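Local coordinates for mobilization protein A (Pseudomonas aeruginosa, PDB 2NS6) that nicks one plasmid DNA strand at the origin of transfer, as a metal-dependent relaxase, so that the cleaved strand can pass to another cell during conjugation, at residues I2-T6 against T168-W172; E37-S43 against Y106-A112; K72-L78 against P118-I124. Residue numbers count along the deposited sequence, not the author numbering.

Contact 1 of 3, residues I2-T6 against T168-W172; sequences IYHLT and TREAW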
loop_
_atom_site.group_PDB
_atom_site.type_symbol
_atom_site.label_atom_id
_atom_site.label_comp_id
_atom_site.label_asym_id
_atom_site.label_seq_id
_atom_site.Cartn_x
_atom_site.Cartn_y
_atom_site.Cartn_z
ATOM N N ILE A 2 1.469 -12.425 -18.769
ATOM C CA ILE A 2 2.177 -11.348 -18.086
ATOM C C ILE A 2 1.192 -10.374 -17.438
ATOM O O ILE A 2 0.241 -9.922 -18.075
ATOM C CB ILE A 2 3.098 -10.566 -19.076
ATOM C CG1 ILE A 2 4.311 -11.424 -19.448
ATOM C CG2 ILE A 2 3.537 -9.240 -18.466
ATOM C CD1 ILE A 2 5.180 -11.832 -18.265
ATOM N N TYR A 3 1.413 -10.073 -16.162
ATOM C CA TYR A 3 0.559 -9.141 -15.444
ATOM C C TYR A 3 1.454 -7.989 -15.031
ATOM O O TYR A 3 2.061 -8.006 -13.963
ATOM C CB TYR A 3 -0.086 -9.822 -14.233
ATOM C CG TYR A 3 -0.907 -11.028 -14.640
ATOM C CD1 TYR A 3 -0.402 -12.324 -14.486
ATOM C CD2 TYR A 3 -2.142 -10.869 -15.280
ATOM C CE1 TYR A 3 -1.100 -13.427 -14.967
ATOM C CE2 TYR A 3 -2.847 -11.968 -15.767
ATOM C CZ TYR A 3 -2.315 -13.243 -15.608
ATOM O OH TYR A 3 -2.985 -14.336 -16.118
ATOM N N HIS A 4 1.528 -6.996 -15.910
ATOM C CA HIS A 4 2.369 -5.830 -15.717
ATOM C C HIS A 4 2.203 -5.137 -14.366
ATOM O O HIS A 4 1.106 -5.075 -13.815
ATOM C CB HIS A 4 2.129 -4.837 -16.856
ATOM C CG HIS A 4 3.176 -3.774 -16.959
ATOM N ND1 HIS A 4 4.520 -4.037 -16.788
ATOM C CD2 HIS A 4 3.082 -2.453 -17.235
ATOM C CE1 HIS A 4 5.208 -2.921 -16.952
ATOM N NE2 HIS A 4 4.361 -1.944 -17.224
ATOM N N LEU A 5 3.312 -4.623 -13.849
ATOM C CA LEU A 5 3.335 -3.925 -12.570
ATOM C C LEU A 5 4.226 -2.696 -12.690
ATOM O O LEU A 5 5.315 -2.770 -13.258
ATOM C CB LEU A 5 3.865 -4.857 -11.482
ATOM C CG LEU A 5 4.055 -4.310 -10.062
ATOM C CD1 LEU A 5 3.948 -5.453 -9.058
ATOM C CD2 LEU A 5 5.410 -3.618 -9.940
ATOM N N THR A 6 3.759 -1.565 -12.168
ATOM C CA THR A 6 4.537 -0.327 -12.210
ATOM C C THR A 6 4.595 0.233 -10.800
ATOM O O THR A 6 3.949 -0.291 -9.896
ATOM C CB THR A 6 3.887 0.731 -13.127
ATOM O OG1 THR A 6 2.571 1.021 -12.650
ATOM C CG2 THR A 6 3.787 0.219 -14.568
ATOM N N THR A 168 10.381 -6.960 -7.710
ATOM C CA THR A 168 8.983 -6.939 -7.302
ATOM C C THR A 168 8.142 -7.576 -8.405
ATOM O O THR A 168 7.212 -8.341 -8.139
ATOM C CB THR A 168 8.541 -5.492 -7.002
ATOM O OG1 THR A 168 9.377 -4.961 -5.958
ATOM C CG2 THR A 168 7.090 -5.449 -6.535
ATOM N N ARG A 169 8.499 -7.283 -9.649
ATOM C CA ARG A 169 7.806 -7.849 -10.799
ATOM C C ARG A 169 7.961 -9.363 -10.813
ATOM O O ARG A 169 7.006 -10.085 -11.088
ATOM C CB ARG A 169 8.362 -7.237 -12.084
ATOM C CG ARG A 169 7.865 -5.832 -12.300
ATOM C CD ARG A 169 8.531 -5.162 -13.471
ATOM N NE ARG A 169 7.874 -3.901 -13.768
ATOM C CZ ARG A 169 8.289 -3.032 -14.682
ATOM N NH1 ARG A 169 9.377 -3.285 -15.397
ATOM N NH2 ARG A 169 7.609 -1.908 -14.882
ATOM N N GLU A 170 9.160 -9.850 -10.503
ATOM C CA GLU A 170 9.387 -11.290 -10.475
ATOM C C GLU A 170 8.594 -11.898 -9.326
ATOM O O GLU A 170 8.083 -13.014 -9.425
ATOM C CB GLU A 170 10.869 -11.604 -10.282
ATOM C CG GLU A 170 11.171 -13.095 -10.312
ATOM C CD GLU A 170 12.619 -13.411 -10.005
ATOM O OE1 GLU A 170 12.997 -14.599 -10.101
ATOM O OE2 GLU A 170 13.380 -12.477 -9.665
ATOM N N ALA A 171 8.499 -11.156 -8.227
ATOM C CA ALA A 171 7.757 -11.619 -7.062
ATOM C C ALA A 171 6.269 -11.671 -7.399
ATOM O O ALA A 171 5.589 -12.653 -7.094
ATOM C CB ALA A 171 8.008 -10.694 -5.879
ATOM N N TRP A 172 5.764 -10.622 -8.039
ATOM C CA TRP A 172 4.354 -10.579 -8.415
ATOM C C TRP A 172 4.036 -11.749 -9.343
ATOM O O TRP A 172 3.019 -12.428 -9.170
ATOM C CB TRP A 172 4.019 -9.254 -9.110
ATOM C CG TRP A 172 2.620 -9.192 -9.692
ATOM C CD1 TRP A 172 2.287 -8.849 -10.967
ATOM C CD2 TRP A 172 1.384 -9.509 -9.030
ATOM N NE1 TRP A 172 0.927 -8.937 -11.149
ATOM C CE2 TRP A 172 0.346 -9.341 -9.978
ATOM C CE3 TRP A 172 1.053 -9.923 -7.733
ATOM C CZ2 TRP A 172 -1.004 -9.569 -9.672
ATOM C CZ3 TRP A 172 -0.293 -10.152 -7.425
ATOM C CH2 TRP A 172 -1.304 -9.974 -8.395
#
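Leu5, Arg169 and Trp172 carry this contact, in which the start of an edge strand of the central sheet meets a turn of helix 164-181. Leu5 opens strand 5-10, with its CA-to-CB bond directed toward the helix. Its CD1 rests 3.8 Å from Trp172 CB and 4.0 Å from Thr168 CG2, so the isobutyl group lies against residues one helical turn apart; the backbone hydrogen bond from Trp172 N to Thr168 O, 2.7 Å, closes that turn. Phe94 of helix 84-99 also packs on Leu5 and on Trp172, and Phe76 of the adjacent strand joins the same cluster.

Arg169 does the polar work. Its side chain runs along Leu5, Arg169 CG to Leu5 CD2 4.1 Å, and then presents one edge of the guanidinium to the backbone: NE and NH2 both donate to Leu5 O, at 2.8 and 2.9 Å. His4 CE1 sits over a face of the guanidinium, 3.3 Å from NH2, while NH1 forms a salt bridge with Glu166 in the same helix.

The Trp172 indole lies against the chain that leads into the strand, where Tyr3 O lies at the edge of the indole, 3.1 Å from CD1, and Tyr3 CB is 3.4 Å from NE1. On the other edge of this chain, His4 and Thr6 hydrogen-bond through their backbones to Ala77 and Glu75 of strand 71-77, leaving Leu5 O directed outward from that pairing. The chemistry therefore implies a split role for the helix: apolar packing buries the leucine, while the arginine satisfies a carbonyl on the sheet's edge.

Contact 2 of 3, residues E37-S43 against Y106-A112; sequences EVLHAES and YTLAIHA. With MN (manganese (II) ion), chain B.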
loop_
_atom_site.group_PDB
_atom_site.type_symbol
_atom_site.label_atom_id
_atom_site.label_comp_id
_atom_site.label_asym_id
_atom_site.label_seq_id
_atom_site.Cartn_x
_atom_site.Cartn_y
_atom_site.Cartn_z
ATOM N N GLU A 37 -16.661 1.055 -8.904
ATOM C CA GLU A 37 -15.359 0.701 -9.442
ATOM C C GLU A 37 -14.517 -0.100 -8.427
ATOM O O GLU A 37 -13.605 -0.835 -8.819
ATOM C CB GLU A 37 -14.626 1.966 -9.879
ATOM C CG GLU A 37 -13.205 1.743 -10.355
ATOM C CD GLU A 37 -13.129 0.940 -11.632
ATOM O OE1 GLU A 37 -12.000 0.613 -12.063
ATOM O OE2 GLU A 37 -14.193 0.637 -12.209
ATOM N N VAL A 38 -14.832 0.021 -7.137
ATOM C CA VAL A 38 -14.084 -0.691 -6.090
ATOM C C VAL A 38 -14.696 -2.029 -5.687
ATOM O O VAL A 38 -15.814 -2.085 -5.179
ATOM C CB VAL A 38 -13.935 0.156 -4.808
ATOM C CG1 VAL A 38 -13.026 -0.579 -3.805
ATOM C CG2 VAL A 38 -13.349 1.503 -5.144
ATOM N N LEU A 39 -13.937 -3.097 -5.909
ATOM C CA LEU A 39 -14.362 -4.463 -5.606
ATOM C C LEU A 39 -13.868 -4.945 -4.242
ATOM O O LEU A 39 -14.442 -5.867 -3.655
ATOM C CB LEU A 39 -13.830 -5.404 -6.689
ATOM C CG LEU A 39 -14.676 -5.736 -7.937
ATOM C CD1 LEU A 39 -15.488 -4.555 -8.411
ATOM C CD2 LEU A 39 -13.733 -6.225 -9.028
ATOM N N HIS A 40 -12.803 -4.317 -3.747
ATOM C CA HIS A 40 -12.213 -4.684 -2.468
ATOM C C HIS A 40 -11.229 -3.637 -1.985
ATOM O O HIS A 40 -10.545 -3.004 -2.784
ATOM C CB HIS A 40 -11.468 -6.008 -2.591
ATOM C CG HIS A 40 -10.765 -6.423 -1.335
ATOM N ND1 HIS A 40 -11.441 -6.738 -0.175
ATOM C CD2 HIS A 40 -9.448 -6.592 -1.059
ATOM C CE1 HIS A 40 -10.571 -7.085 0.757
ATOM N NE2 HIS A 40 -9.355 -7.007 0.245
ATOM N N ALA A 41 -11.153 -3.471 -0.670
ATOM C CA ALA A 41 -10.225 -2.522 -0.070
ATOM C C ALA A 41 -9.790 -3.066 1.285
ATOM O O ALA A 41 -10.567 -3.723 1.964
ATOM C CB ALA A 41 -10.890 -1.164 0.095
ATOM N N GLU A 42 -8.537 -2.810 1.654
ATOM C CA GLU A 42 -7.996 -3.241 2.940
ATOM C C GLU A 42 -6.692 -2.502 3.235
ATOM O O GLU A 42 -5.976 -2.086 2.322
ATOM C CB GLU A 42 -7.719 -4.758 2.960
ATOM C CG GLU A 42 -6.588 -5.209 2.031
ATOM C CD GLU A 42 -6.113 -6.640 2.313
ATOM O OE1 GLU A 42 -5.119 -6.816 3.056
ATOM O OE2 GLU A 42 -6.736 -7.586 1.796
ATOM N N SER A 43 -6.399 -2.327 4.518
ATOM C CA SER A 43 -5.163 -1.682 4.949
ATOM C C SER A 43 -4.616 -2.599 6.030
ATOM O O SER A 43 -5.312 -3.513 6.473
ATOM C CB SER A 43 -5.427 -0.284 5.531
ATOM O OG SER A 43 -5.967 0.589 4.554
ATOM N N TYR A 106 -0.041 0.148 5.054
ATOM C CA TYR A 106 -0.423 0.177 3.652
ATOM C C TYR A 106 -1.924 0.179 3.525
ATOM O O TYR A 106 -2.635 -0.143 4.471
ATOM C CB TYR A 106 0.127 -1.053 2.914
ATOM C CG TYR A 106 -0.626 -2.337 3.208
ATOM C CD1 TYR A 106 -1.791 -2.669 2.509
ATOM C CD2 TYR A 106 -0.200 -3.197 4.214
ATOM C CE1 TYR A 106 -2.511 -3.831 2.817
ATOM C CE2 TYR A 106 -0.909 -4.353 4.529
ATOM C CZ TYR A 106 -2.059 -4.664 3.833
ATOM O OH TYR A 106 -2.764 -5.797 4.177
ATOM N N THR A 107 -2.382 0.552 2.332
ATOM C CA THR A 107 -3.790 0.561 1.986
ATOM C C THR A 107 -3.819 0.094 0.537
ATOM O O THR A 107 -3.031 0.561 -0.295
ATOM C CB THR A 107 -4.416 1.973 2.080
ATOM O OG1 THR A 107 -4.449 2.399 3.449
ATOM C CG2 THR A 107 -5.838 1.966 1.539
ATOM N N LEU A 108 -4.700 -0.852 0.237
ATOM C CA LEU A 108 -4.807 -1.351 -1.122
ATOM C C LEU A 108 -6.262 -1.428 -1.520
ATOM O O LEU A 108 -7.151 -1.557 -0.683
ATOM C CB LEU A 108 -4.168 -2.739 -1.246
ATOM C CG LEU A 108 -4.869 -3.955 -0.648
ATOM C CD1 LEU A 108 -5.871 -4.516 -1.638
ATOM C CD2 LEU A 108 -3.836 -5.027 -0.311
ATOM N N ALA A 109 -6.507 -1.347 -2.814
ATOM C CA ALA A 109 -7.863 -1.428 -3.301
ATOM C C ALA A 109 -7.810 -2.176 -4.624
ATOM O O ALA A 109 -6.836 -2.062 -5.378
ATOM C CB ALA A 109 -8.422 -0.015 -3.493
ATOM N N ILE A 110 -8.839 -2.967 -4.887
ATOM C CA ILE A 110 -8.938 -3.717 -6.143
ATOM C C ILE A 110 -9.997 -2.996 -6.974
ATOM O O ILE A 110 -11.069 -2.675 -6.466
ATOM C CB ILE A 110 -9.397 -5.191 -5.901
ATOM C CG1 ILE A 110 -8.245 -6.011 -5.307
ATOM C CG2 ILE A 110 -9.882 -5.809 -7.225
ATOM C CD1 ILE A 110 -8.630 -7.435 -4.879
ATOM N N HIS A 111 -9.692 -2.739 -8.243
ATOM C CA HIS A 111 -10.618 -2.047 -9.135
ATOM C C HIS A 111 -11.131 -2.907 -10.292
ATOM O O HIS A 111 -10.433 -3.802 -10.776
ATOM C CB HIS A 111 -9.952 -0.795 -9.714
ATOM C CG HIS A 111 -9.872 0.349 -8.754
ATOM N ND1 HIS A 111 -9.251 1.539 -9.062
ATOM C CD2 HIS A 111 -10.355 0.491 -7.493
ATOM C CE1 HIS A 111 -9.355 2.367 -8.036
ATOM N NE2 HIS A 111 -10.022 1.754 -7.072
ATOM N N ALA A 112 -12.347 -2.618 -10.743
ATOM C CA ALA A 112 -12.939 -3.345 -11.858
ATOM C C ALA A 112 -12.729 -2.564 -13.150
ATOM O O ALA A 112 -13.679 -1.998 -13.692
ATOM C CB ALA A 112 -14.434 -3.547 -11.621
HETATM MN MN MN B . -7.928 2.008 -10.968
HETATM O O HOH W 1 -9.863 2.109 -12.334
#
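Strand 38-44 is an outer strand of the five-stranded antiparallel sheet of this relaxase, pairing with strand 106-113 across a beta bulge. Tyr106 OH donates to Glu42 OE1 at 2.8 Å; Glu42 OE2 in turn accepts from His40 NE2 and from Ser92. On the other face Thr107 OG1 shares a 2.6 Å hydrogen bond with Ser43 OG. Leu108 and Glu42 form a hydrogen-bonded pair: Leu108 N to Glu42 O is 2.7 Å, and Glu42 N to Leu108 O is 3.0 Å. Ala109 faces Ala41 in a close non-hydrogen-bonded pair. Ile110 N donates to His40 O, but Ile110 O accepts from Leu39 N, so the register slips by one residue. His111 then binds manganese through ND1 at 2.4 Å while its NE2 is hydrogen-bonded to Ile25 O; Glu37 CG lies over the ring in a CH-pi contact and Glu37 OE1 accepts from the metal-bound water. Last comes Ala112, whose N donates to Glu37 O at 2.9 Å while its CB touches Leu39 CD1 at 3.5 Å.

Contact 3 of 3, residues K72-L78 against P118-I124; sequences KEVEFAL and PHCHLMI. With MN (manganese (II) ion), chain B.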
loop_
_atom_site.group_PDB
_atom_site.type_symbol
_atom_site.label_atom_id
_atom_site.label_comp_id
_atom_site.label_asym_id
_atom_site.label_seq_id
_atom_site.Cartn_x
_atom_site.Cartn_y
_atom_site.Cartn_z
ATOM N N LYS A 72 4.740 4.953 -1.425
ATOM C CA LYS A 72 5.192 4.325 -2.657
ATOM C C LYS A 72 3.948 3.641 -3.221
ATOM O O LYS A 72 3.419 2.694 -2.627
ATOM C CB LYS A 72 6.265 3.280 -2.347
ATOM C CG LYS A 72 6.858 2.560 -3.563
ATOM C CD LYS A 72 7.699 3.492 -4.415
ATOM C CE LYS A 72 8.413 2.751 -5.534
ATOM N NZ LYS A 72 9.526 1.897 -5.020
ATOM N N GLU A 73 3.478 4.134 -4.357
ATOM C CA GLU A 73 2.293 3.587 -5.004
ATOM C C GLU A 73 2.662 2.504 -6.001
ATOM O O GLU A 73 3.483 2.718 -6.893
ATOM C CB GLU A 73 1.539 4.702 -5.723
ATOM C CG GLU A 73 0.396 4.224 -6.610
ATOM C CD GLU A 73 -0.447 5.378 -7.112
ATOM O OE1 GLU A 73 0.130 6.328 -7.680
ATOM O OE2 GLU A 73 -1.686 5.330 -6.933
ATOM N N VAL A 74 2.053 1.339 -5.850
ATOM C CA VAL A 74 2.318 0.229 -6.748
ATOM C C VAL A 74 1.014 -0.150 -7.448
ATOM O O VAL A 74 -0.052 -0.143 -6.826
ATOM C CB VAL A 74 2.856 -0.997 -5.981
ATOM C CG1 VAL A 74 3.201 -2.110 -6.957
ATOM C CG2 VAL A 74 4.087 -0.611 -5.170
ATOM N N GLU A 75 1.102 -0.462 -8.739
ATOM C CA GLU A 75 -0.077 -0.853 -9.516
ATOM C C GLU A 75 0.197 -2.121 -10.307
ATOM O O GLU A 75 1.210 -2.223 -11.005
ATOM C CB GLU A 75 -0.497 0.252 -10.488
ATOM C CG GLU A 75 -1.901 0.033 -11.050
ATOM C CD GLU A 75 -2.363 1.153 -11.968
ATOM O OE1 GLU A 75 -2.069 2.330 -11.674
ATOM O OE2 GLU A 75 -3.039 0.851 -12.973
ATOM N N PHE A 76 -0.707 -3.088 -10.206
ATOM C CA PHE A 76 -0.533 -4.342 -10.927
ATOM C C PHE A 76 -1.853 -4.932 -11.413
ATOM O O PHE A 76 -2.867 -4.868 -10.722
ATOM C CB PHE A 76 0.217 -5.358 -10.054
ATOM C CG PHE A 76 -0.275 -5.443 -8.633
ATOM C CD1 PHE A 76 0.053 -4.459 -7.703
ATOM C CD2 PHE A 76 -1.081 -6.499 -8.226
ATOM C CE1 PHE A 76 -0.407 -4.534 -6.391
ATOM C CE2 PHE A 76 -1.546 -6.583 -6.914
ATOM C CZ PHE A 76 -1.213 -5.595 -5.998
ATOM N N ALA A 77 -1.836 -5.494 -12.617
ATOM C CA ALA A 77 -3.027 -6.099 -13.194
ATOM C C ALA A 77 -3.295 -7.438 -12.514
ATOM O O ALA A 77 -2.362 -8.120 -12.085
ATOM C CB ALA A 77 -2.832 -6.304 -14.704
ATOM N N LEU A 78 -4.569 -7.806 -12.420
ATOM C CA LEU A 78 -4.981 -9.070 -11.798
ATOM C C LEU A 78 -5.469 -10.066 -12.863
ATOM O O LEU A 78 -6.104 -9.675 -13.838
ATOM C CB LEU A 78 -6.107 -8.810 -10.788
ATOM C CG LEU A 78 -5.753 -8.004 -9.531
ATOM C CD1 LEU A 78 -7.019 -7.608 -8.799
ATOM C CD2 LEU A 78 -4.841 -8.839 -8.623
ATOM N N PRO A 118 -9.186 -6.086 -14.435
ATOM C CA PRO A 118 -9.171 -5.911 -12.979
ATOM C C PRO A 118 -7.746 -5.572 -12.559
ATOM O O PRO A 118 -6.795 -6.191 -13.036
ATOM C CB PRO A 118 -9.601 -7.282 -12.460
ATOM C CG PRO A 118 -10.469 -7.804 -13.555
ATOM C CD PRO A 118 -9.688 -7.423 -14.792
ATOM N N HIS A 119 -7.587 -4.586 -11.684
ATOM C CA HIS A 119 -6.255 -4.199 -11.226
ATOM C C HIS A 119 -6.248 -3.781 -9.758
ATOM O O HIS A 119 -7.298 -3.525 -9.160
ATOM C CB HIS A 119 -5.694 -3.068 -12.102
ATOM C CG HIS A 119 -6.598 -1.882 -12.212
ATOM N ND1 HIS A 119 -7.738 -1.889 -12.984
ATOM C CD2 HIS A 119 -6.543 -0.659 -11.629
ATOM C CE1 HIS A 119 -8.349 -0.722 -12.871
ATOM N NE2 HIS A 119 -7.644 0.041 -12.055
ATOM N N CYS A 120 -5.051 -3.702 -9.186
ATOM C CA CYS A 120 -4.899 -3.346 -7.782
ATOM C C CYS A 120 -4.005 -2.131 -7.536
ATOM O O CYS A 120 -2.911 -2.039 -8.086
ATOM C CB CYS A 120 -4.339 -4.549 -7.019
ATOM S SG CYS A 120 -4.074 -4.245 -5.259
ATOM N N HIS A 121 -4.479 -1.192 -6.722
ATOM C CA HIS A 121 -3.688 -0.008 -6.381
ATOM C C HIS A 121 -3.222 -0.256 -4.948
ATOM O O HIS A 121 -4.023 -0.606 -4.090
ATOM C CB HIS A 121 -4.540 1.264 -6.434
ATOM C CG HIS A 121 -4.924 1.682 -7.819
ATOM N ND1 HIS A 121 -4.154 2.534 -8.580
ATOM C CD2 HIS A 121 -5.997 1.362 -8.581
ATOM C CE1 HIS A 121 -4.739 2.723 -9.752
ATOM N NE2 HIS A 121 -5.857 2.022 -9.776
ATOM N N LEU A 122 -1.933 -0.086 -4.691
ATOM C CA LEU A 122 -1.420 -0.331 -3.351
ATOM C C LEU A 122 -0.442 0.752 -2.930
ATOM O O LEU A 122 0.581 0.964 -3.579
ATOM C CB LEU A 122 -0.759 -1.720 -3.309
ATOM C CG LEU A 122 -0.090 -2.334 -2.071
ATOM C CD1 LEU A 122 1.387 -2.112 -2.180
ATOM C CD2 LEU A 122 -0.651 -1.792 -0.774
ATOM N N MET A 123 -0.774 1.468 -1.863
ATOM C CA MET A 123 0.123 2.502 -1.382
ATOM C C MET A 123 0.784 2.022 -0.107
ATOM O O MET A 123 0.127 1.529 0.815
ATOM C CB MET A 123 -0.612 3.840 -1.192
ATOM C CG MET A 123 -2.003 3.761 -0.622
ATOM S SD MET A 123 -3.014 5.279 -0.942
ATOM C CE MET A 123 -2.197 6.510 0.131
ATOM N N ILE A 124 2.105 2.142 -0.093
ATOM C CA ILE A 124 2.931 1.702 1.022
ATOM C C ILE A 124 3.662 2.846 1.682
ATOM O O ILE A 124 4.349 3.625 1.016
ATOM C CB ILE A 124 3.992 0.715 0.542
ATOM C CG1 ILE A 124 3.339 -0.356 -0.328
ATOM C CG2 ILE A 124 4.712 0.104 1.731
ATOM C CD1 ILE A 124 4.319 -1.378 -0.843
HETATM MN MN MN B . -7.928 2.008 -10.968
HETATM O O HOH W 1 -9.863 2.109 -12.334
#
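Two histidines, two residues apart, reach one manganese ion by different rotamers. His119 is p and His121 is m in chi1, which brings their NE2 atoms to 2.3 and 2.4 Å from the ion; His111 and a water are its other ligands. His119 ND1 is hydrogen-bonded to Asn117 O, which fixes the ring. This is the His-hydrophobic-His motif of HUH endonucleases, with Cys120 in the middle. Beside it, Glu75 is extended (t, t), laying CG over a face of the His121 ring and placing OE1 3.3 Å from His121 CE1. Glu73, also t, t, forms a salt bridge with Lys21. On the opposite face, Phe76 adopts p and Cys120 t, so that Cys120 CB covers the phenyl ring in a CH-pi contact and SG comes 3.2 Å from Phe76 CZ. Regular antiparallel hydrogen bonding holds the strands in step. Strands 5-10 and 106-113 continue the sheet on either side; helix 18-26 packs on the metal face at Met123 and His121, and helix 84-99 meets Phe76 through Phe94.

Overall arrangement
All three contacts belong to one antiparallel sheet, ordered 5-10, 71-77, 117-124, 106-113, 38-44. Contact 3 supplies inner strands, contact 2 reaches one outermost strand, and contact 1 packs helix 164-181 on the other. Centres of contacts 2 and 3 lie 9 Å apart, those of 1 and 3 10 Å, and those of 1 and 2 18 Å with no touch. Along the chain, contact 1 joins the two ends around the others, whose segments alternate. Consecutive strands 106-113 and 117-124 join contacts 2 and 3, and bring His111 beside His119 and His121 to form the manganese site, near Tyr24, the probable nucleophile that becomes linked to DNA.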